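Local coordinates for protein PelD (Pseudomonas aeruginosa, PDB 4EU0) that binds the bacterial second messenger c-di-GMP and acts as an effector in pellicle formation, represented here by its GAF and GGDEF domains, at residues Y188-T193 with L263-R268; R116-L121 with L149-R154. All blocks are in the same frame, centred on the assembly; numbering follows the deposited sequence.

Interaction 1: residues Y188-T193 with L263-R268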
loop_
_atom_site.group_PDB
_atom_site.type_symbol
_atom_site.label_atom_id
_atom_site.label_comp_id
_atom_site.label_asym_id
_atom_site.label_seq_id
_atom_site.Cartn_x
_atom_site.Cartn_y
_atom_site.Cartn_z
ATOM N N TYR A 188 0.661 -12.861 7.900
ATOM C CA TYR A 188 0.724 -13.796 9.009
ATOM C C TYR A 188 -0.610 -13.817 9.725
ATOM O O TYR A 188 -1.238 -12.774 9.918
ATOM C CB TYR A 188 1.794 -13.379 10.014
ATOM C CG TYR A 188 3.211 -13.757 9.635
ATOM C CD1 TYR A 188 3.678 -15.047 9.838
ATOM C CD2 TYR A 188 4.098 -12.806 9.119
ATOM C CE1 TYR A 188 4.994 -15.404 9.503
ATOM C CE2 TYR A 188 5.420 -13.149 8.778
ATOM C CZ TYR A 188 5.853 -14.447 8.978
ATOM O OH TYR A 188 7.138 -14.813 8.669
ATOM N N ALA A 189 -1.023 -15.008 10.136
ATOM C CA ALA A 189 -2.172 -15.141 11.026
ATOM C C ALA A 189 -1.689 -15.813 12.289
ATOM O O ALA A 189 -1.174 -16.933 12.231
ATOM C CB ALA A 189 -3.253 -15.958 10.370
ATOM N N PHE A 190 -1.843 -15.136 13.424
ATOM C CA PHE A 190 -1.501 -15.728 14.709
ATOM C C PHE A 190 -2.779 -16.174 15.388
ATOM O O PHE A 190 -3.588 -15.345 15.805
ATOM C CB PHE A 190 -0.719 -14.737 15.583
ATOM C CG PHE A 190 0.567 -14.267 14.965
ATOM C CD1 PHE A 190 1.734 -15.001 15.125
ATOM C CD2 PHE A 190 0.624 -13.076 14.247
ATOM C CE1 PHE A 190 2.938 -14.584 14.547
ATOM C CE2 PHE A 190 1.829 -12.633 13.678
ATOM C CZ PHE A 190 2.984 -13.383 13.827
ATOM N N GLU A 191 -2.984 -17.488 15.458
ATOM C CA GLU A 191 -4.164 -18.038 16.098
ATOM C C GLU A 191 -3.823 -18.361 17.543
ATOM O O GLU A 191 -2.880 -19.097 17.814
ATOM C CB GLU A 191 -4.642 -19.290 15.364
ATOM C CG GLU A 191 -5.914 -19.885 15.956
ATOM C CD GLU A 191 -6.272 -21.245 15.381
ATOM O OE1 GLU A 191 -5.459 -21.839 14.638
ATOM O OE2 GLU A 191 -7.385 -21.726 15.693
ATOM N N LEU A 192 -4.577 -17.780 18.469
ATOM C CA LEU A 192 -4.245 -17.891 19.881
ATOM C C LEU A 192 -5.149 -18.923 20.539
ATOM O O LEU A 192 -6.310 -18.648 20.851
ATOM C CB LEU A 192 -4.326 -16.519 20.565
ATOM C CG LEU A 192 -3.642 -15.376 19.791
ATOM C CD1 LEU A 192 -3.693 -14.074 20.594
ATOM C CD2 LEU A 192 -2.213 -15.705 19.415
ATOM N N THR A 193 -4.598 -20.116 20.744
ATOM C CA THR A 193 -5.390 -21.287 21.110
ATOM C C THR A 193 -5.510 -21.513 22.611
ATOM O O THR A 193 -6.288 -22.363 23.049
ATOM C CB THR A 193 -4.833 -22.565 20.445
ATOM O OG1 THR A 193 -3.547 -22.875 20.993
ATOM C CG2 THR A 193 -4.708 -22.369 18.946
ATOM N N LEU A 263 2.730 -20.888 24.384
ATOM C CA LEU A 263 1.707 -19.954 24.871
ATOM C C LEU A 263 0.403 -20.131 24.081
ATOM O O LEU A 263 -0.543 -19.349 24.226
ATOM C CB LEU A 263 2.201 -18.506 24.741
ATOM C CG LEU A 263 3.455 -18.106 25.512
ATOM C CD1 LEU A 263 4.156 -16.935 24.830
ATOM C CD2 LEU A 263 3.097 -17.746 26.946
ATOM N N GLY A 264 0.367 -21.150 23.227
ATOM C CA GLY A 264 -0.818 -21.433 22.417
ATOM C C GLY A 264 -0.877 -20.762 21.051
ATOM O O GLY A 264 -1.905 -20.818 20.384
ATOM N N VAL A 265 0.213 -20.129 20.629
ATOM C CA VAL A 265 0.212 -19.424 19.351
ATOM C C VAL A 265 0.439 -20.423 18.215
ATOM O O VAL A 265 1.452 -21.126 18.197
ATOM C CB VAL A 265 1.276 -18.296 19.303
ATOM C CG1 VAL A 265 1.187 -17.521 17.997
ATOM C CG2 VAL A 265 1.112 -17.328 20.485
ATOM N N ARG A 266 -0.518 -20.487 17.291
ATOM C CA ARG A 266 -0.377 -21.251 16.042
ATOM C C ARG A 266 -0.088 -20.247 14.929
ATOM O O ARG A 266 -0.900 -19.361 14.678
ATOM C CB ARG A 266 -1.667 -22.017 15.719
ATOM C CG ARG A 266 -1.889 -23.296 16.520
ATOM C CD ARG A 266 -2.575 -24.362 15.657
ATOM N NE ARG A 266 -1.905 -24.502 14.362
ATOM C CZ ARG A 266 -1.218 -25.570 13.962
ATOM N NH1 ARG A 266 -1.113 -26.641 14.742
ATOM N NH2 ARG A 266 -0.644 -25.568 12.763
ATOM N N ILE A 267 1.077 -20.359 14.290
ATOM C CA ILE A 267 1.471 -19.423 13.224
ATOM C C ILE A 267 1.114 -19.980 11.845
ATOM O O ILE A 267 1.452 -21.113 11.521
ATOM C CB ILE A 267 3.000 -19.145 13.239
ATOM C CG1 ILE A 267 3.456 -18.642 14.613
ATOM C CG2 ILE A 267 3.392 -18.147 12.133
ATOM C CD1 ILE A 267 4.945 -18.907 14.871
ATOM N N ARG A 268 0.428 -19.166 11.049
ATOM C CA ARG A 268 0.095 -19.515 9.682
ATOM C C ARG A 268 0.573 -18.368 8.818
ATOM O O ARG A 268 0.347 -17.213 9.142
ATOM C CB ARG A 268 -1.422 -19.702 9.532
ATOM C CG ARG A 268 -2.019 -20.850 10.358
ATOM C CD ARG A 268 -3.445 -20.481 10.844
ATOM N NE ARG A 268 -4.083 -21.502 11.692
ATOM C CZ ARG A 268 -4.318 -22.750 11.294
ATOM N NH1 ARG A 268 -3.951 -23.128 10.083
ATOM N NH2 ARG A 268 -4.905 -23.628 12.102
#
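Ala-189 to Leu-192 run antiparallel to Val-265 to Arg-268: Ala-189/Arg-268 and Glu-191/Arg-266 are hydrogen-bonded pairs, Phe-190/Ile-267 and Leu-192/Val-265 non-hydrogen-bonded ones. Where the ladder ends, Gly-264 O accepts twice, from Thr-193 N (2.8 Å) and from Thr-193 OG1 (2.7 Å). A threonine suits this spot because, with chi1 at 67°, its hydroxyl can reach the oxygen that its own backbone N-H also uses. Gly-264 has a positive phi (90°), at which a CB would press on the carbonyl oxygen of Leu-263.

The chain of Glu-191 runs extended, CG anti to the backbone N, and carries the carboxylate diagonally to Arg-268; OE1 lies in the guanidinium plane, where NE (3.3 Å) and NH2 (3.2 Å) of Arg-268 grip that oxygen side-on, both from one face of the carboxylate. OE2 forms a salt bridge to Arg-224, so the buried acid is probably kept ionised.

Phe-190, Leu-192, Val-265 and Ile-267 fill the opposite face with apolar groups. The Phe-190 ring meets Val-265 CG1 with its edge at CD1 (3.9 Å), and Leu-192 CD2 lies alongside Val-265 CG2 (3.9 Å). Tyr-188, its OH bonded to Ser-239 O, touches Ile-267 CG2 with its ring edge at CD1 (3.9 Å).

Within the GGDEF domain sheet, strand 185-192 lies between 225-231 and the outermost strand 265-272; helix 198-207 covers Leu-192 and Val-265, and helix 236-253 covers Phe-190 and Ile-267.

Interaction 2: residues R116-L121 with L149-R154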
loop_
_atom_site.group_PDB
_atom_site.type_symbol
_atom_site.label_atom_id
_atom_site.label_comp_id
_atom_site.label_asym_id
_atom_site.label_seq_id
_atom_site.Cartn_x
_atom_site.Cartn_y
_atom_site.Cartn_z
ATOM N N ARG A 116 -10.075 4.615 -9.085
ATOM C CA ARG A 116 -10.335 6.052 -9.240
ATOM C C ARG A 116 -9.033 6.785 -9.551
ATOM O O ARG A 116 -8.057 6.666 -8.812
ATOM C CB ARG A 116 -10.977 6.624 -7.970
ATOM C CG ARG A 116 -11.807 7.901 -8.176
ATOM C CD ARG A 116 -12.862 8.021 -7.087
ATOM N NE ARG A 116 -13.296 9.398 -6.830
ATOM C CZ ARG A 116 -14.150 9.745 -5.873
ATOM N NH1 ARG A 116 -14.681 8.815 -5.086
ATOM N NH2 ARG A 116 -14.483 11.018 -5.697
ATOM N N ILE A 117 -9.014 7.517 -10.663
ATOM C CA ILE A 117 -7.846 8.316 -11.040
ATOM C C ILE A 117 -7.959 9.642 -10.305
ATOM O O ILE A 117 -8.825 10.462 -10.627
ATOM C CB ILE A 117 -7.803 8.620 -12.571
ATOM C CG1 ILE A 117 -8.337 7.451 -13.420
ATOM C CG2 ILE A 117 -6.425 9.125 -13.001
ATOM C CD1 ILE A 117 -7.610 6.157 -13.337
ATOM N N LEU A 118 -7.100 9.833 -9.307
ATOM C CA LEU A 118 -7.120 11.035 -8.478
ATOM C C LEU A 118 -6.337 12.174 -9.113
ATOM O O LEU A 118 -6.721 13.336 -8.986
ATOM C CB LEU A 118 -6.532 10.739 -7.098
ATOM C CG LEU A 118 -7.411 10.107 -6.013
ATOM C CD1 LEU A 118 -7.903 8.721 -6.393
ATOM C CD2 LEU A 118 -6.616 10.041 -4.728
ATOM N N ALA A 119 -5.244 11.820 -9.792
ATOM C CA ALA A 119 -4.268 12.793 -10.282
ATOM C C ALA A 119 -3.481 12.244 -11.461
ATOM O O ALA A 119 -3.510 11.043 -11.742
ATOM C CB ALA A 119 -3.317 13.198 -9.159
ATOM N N LEU A 120 -2.769 13.138 -12.141
ATOM C CA LEU A 120 -1.975 12.775 -13.303
ATOM C C LEU A 120 -0.568 13.359 -13.172
ATOM O O LEU A 120 -0.412 14.542 -12.883
ATOM C CB LEU A 120 -2.682 13.308 -14.559
ATOM C CG LEU A 120 -2.086 13.205 -15.962
ATOM C CD1 LEU A 120 -3.171 13.517 -16.984
ATOM C CD2 LEU A 120 -0.961 14.180 -16.124
ATOM N N LEU A 121 0.450 12.522 -13.372
ATOM C CA LEU A 121 1.823 13.000 -13.536
ATOM C C LEU A 121 2.118 13.082 -15.031
ATOM O O LEU A 121 2.055 12.067 -15.723
ATOM C CB LEU A 121 2.830 12.054 -12.860
ATOM C CG LEU A 121 4.324 12.308 -13.115
ATOM C CD1 LEU A 121 4.803 13.545 -12.384
ATOM C CD2 LEU A 121 5.175 11.101 -12.729
ATOM N N LEU A 149 -2.918 6.623 -0.190
ATOM C CA LEU A 149 -2.652 7.445 0.979
ATOM C C LEU A 149 -3.540 8.694 1.037
ATOM O O LEU A 149 -3.933 9.140 2.121
ATOM C CB LEU A 149 -1.158 7.796 1.049
ATOM C CG LEU A 149 -0.217 6.652 1.457
ATOM C CD1 LEU A 149 1.233 7.093 1.392
ATOM C CD2 LEU A 149 -0.544 6.132 2.857
ATOM N N LEU A 150 -3.882 9.230 -0.134
ATOM C CA LEU A 150 -4.730 10.417 -0.228
ATOM C C LEU A 150 -6.198 10.136 0.114
ATOM O O LEU A 150 -6.947 11.055 0.454
ATOM C CB LEU A 150 -4.613 11.047 -1.621
ATOM C CG LEU A 150 -3.222 11.530 -2.044
ATOM C CD1 LEU A 150 -3.216 11.896 -3.516
ATOM C CD2 LEU A 150 -2.766 12.714 -1.194
ATOM N N GLN A 151 -6.597 8.867 0.053
ATOM C CA GLN A 151 -7.998 8.480 0.264
ATOM C C GLN A 151 -8.437 8.340 1.725
ATOM O O GLN A 151 -9.569 7.924 1.994
ATOM C CB GLN A 151 -8.328 7.194 -0.509
ATOM C CG GLN A 151 -8.407 7.365 -2.027
ATOM C CD GLN A 151 -9.593 8.208 -2.496
ATOM O OE1 GLN A 151 -10.096 9.064 -1.772
ATOM N NE2 GLN A 151 -10.031 7.973 -3.725
ATOM N N SER A 152 -7.564 8.703 2.662
ATOM C CA SER A 152 -7.897 8.619 4.095
ATOM C C SER A 152 -9.001 9.593 4.544
ATOM O O SER A 152 -9.594 9.427 5.618
ATOM C CB SER A 152 -6.637 8.771 4.958
ATOM O OG SER A 152 -6.167 10.105 4.946
ATOM N N ASP A 153 -9.287 10.602 3.721
ATOM C CA ASP A 153 -10.380 11.538 3.995
ATOM C C ASP A 153 -11.767 10.971 3.640
ATOM O O ASP A 153 -12.764 11.700 3.672
ATOM C CB ASP A 153 -10.142 12.875 3.275
ATOM C CG ASP A 153 -10.151 12.744 1.749
ATOM O OD1 ASP A 153 -10.015 11.615 1.225
ATOM O OD2 ASP A 153 -10.287 13.786 1.069
ATOM N N ARG A 154 -11.817 9.684 3.294
ATOM C CA ARG A 154 -13.065 9.026 2.885
ATOM C C ARG A 154 -13.539 7.973 3.889
ATOM O O ARG A 154 -14.688 7.518 3.833
ATOM C CB ARG A 154 -12.918 8.391 1.495
ATOM C CG ARG A 154 -12.788 9.384 0.332
ATOM C CD ARG A 154 -14.027 10.258 0.195
ATOM N NE ARG A 154 -14.122 10.899 -1.119
ATOM C CZ ARG A 154 -13.640 12.102 -1.419
ATOM N NH1 ARG A 154 -13.005 12.824 -0.504
ATOM N NH2 ARG A 154 -13.790 12.585 -2.649
HETATM O O HOH W 1 -15.420 10.245 -3.124
#
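Leu-118 meets Leu-150 and Gln-151 where the antiparallel sheet of the GAF domain packs against the C-terminal end of helix 133-150. Leu-118 sits at a classic beta bulge: it has a helical backbone conformation (psi -35°), and both it and the extended Ala-119 pair with Leu-110 of the adjoining strand. The bulge turns both side chains toward the helix, although Leu-118 does the touching. Its two methyls divide the work. CD2 packs on Leu-150 CB at 3.8 Å, the two leucine chains sliding past each other in opposite directions, while CD1 lies 3.5 Å from Gln-151 NE2. A branched leucine suits the place because its methyls can meet the apolar Leu-150 and the amide end of Gln-151 at once.

Gln-151 is the polar counterpart. Its chain bends at chi2 (-68°), placing CD 4.1 Å from Leu-118 CD2, and the glutamine and leucine side chains cross obliquely. NE2 donates to Asp-112 OD2, and the other oxygen of that carboxylate, OD1, accepts from Arg-116 N. Asp-112 thus links the residue just before strand 117-123 to Gln-151, and a glutamine, with its apolar stem and polar tip, fits the boundary.

Farther out, Arg-116 extends from CG to NE beside this group and reaches Arg-154. The two side chains cross at about a right angle, with their NH2 atoms 3.5 Å apart. Two like charges so close would be expected to repel, but Asp-153 OD2 forms a salt bridge of 3.3 Å with Arg-154 NH1 and probably offsets part of the cost. One water accepts from both Arg-116 NH1 and Arg-154 NE; both bonds are very short, so their exact lengths are doubtful.

Interactions 1 and 2 belong to different domains, the GGDEF and the GAF, and share no element; their centres lie about 36 Å apart, on opposite sides of the chain's centre. Residues 188-193 with 263-268 join two strands of one sheet, partly buried, through a continuous backbone ladder reinforced by a salt bridge and apolar pairs. Residues 116-121 with 149-154 bring a strand to a helix end at the surface, so side chains and a water do the work and the buried area is less than half as large. Arginine differs accordingly: in interaction 1 Arg-268 is salt-bridged to a buried acid, whereas in interaction 2 two arginines come close at the surface and share a water. Only interaction 1 lies near bound c-di-GMP, about 8 Å from the Tyr-188 side chain.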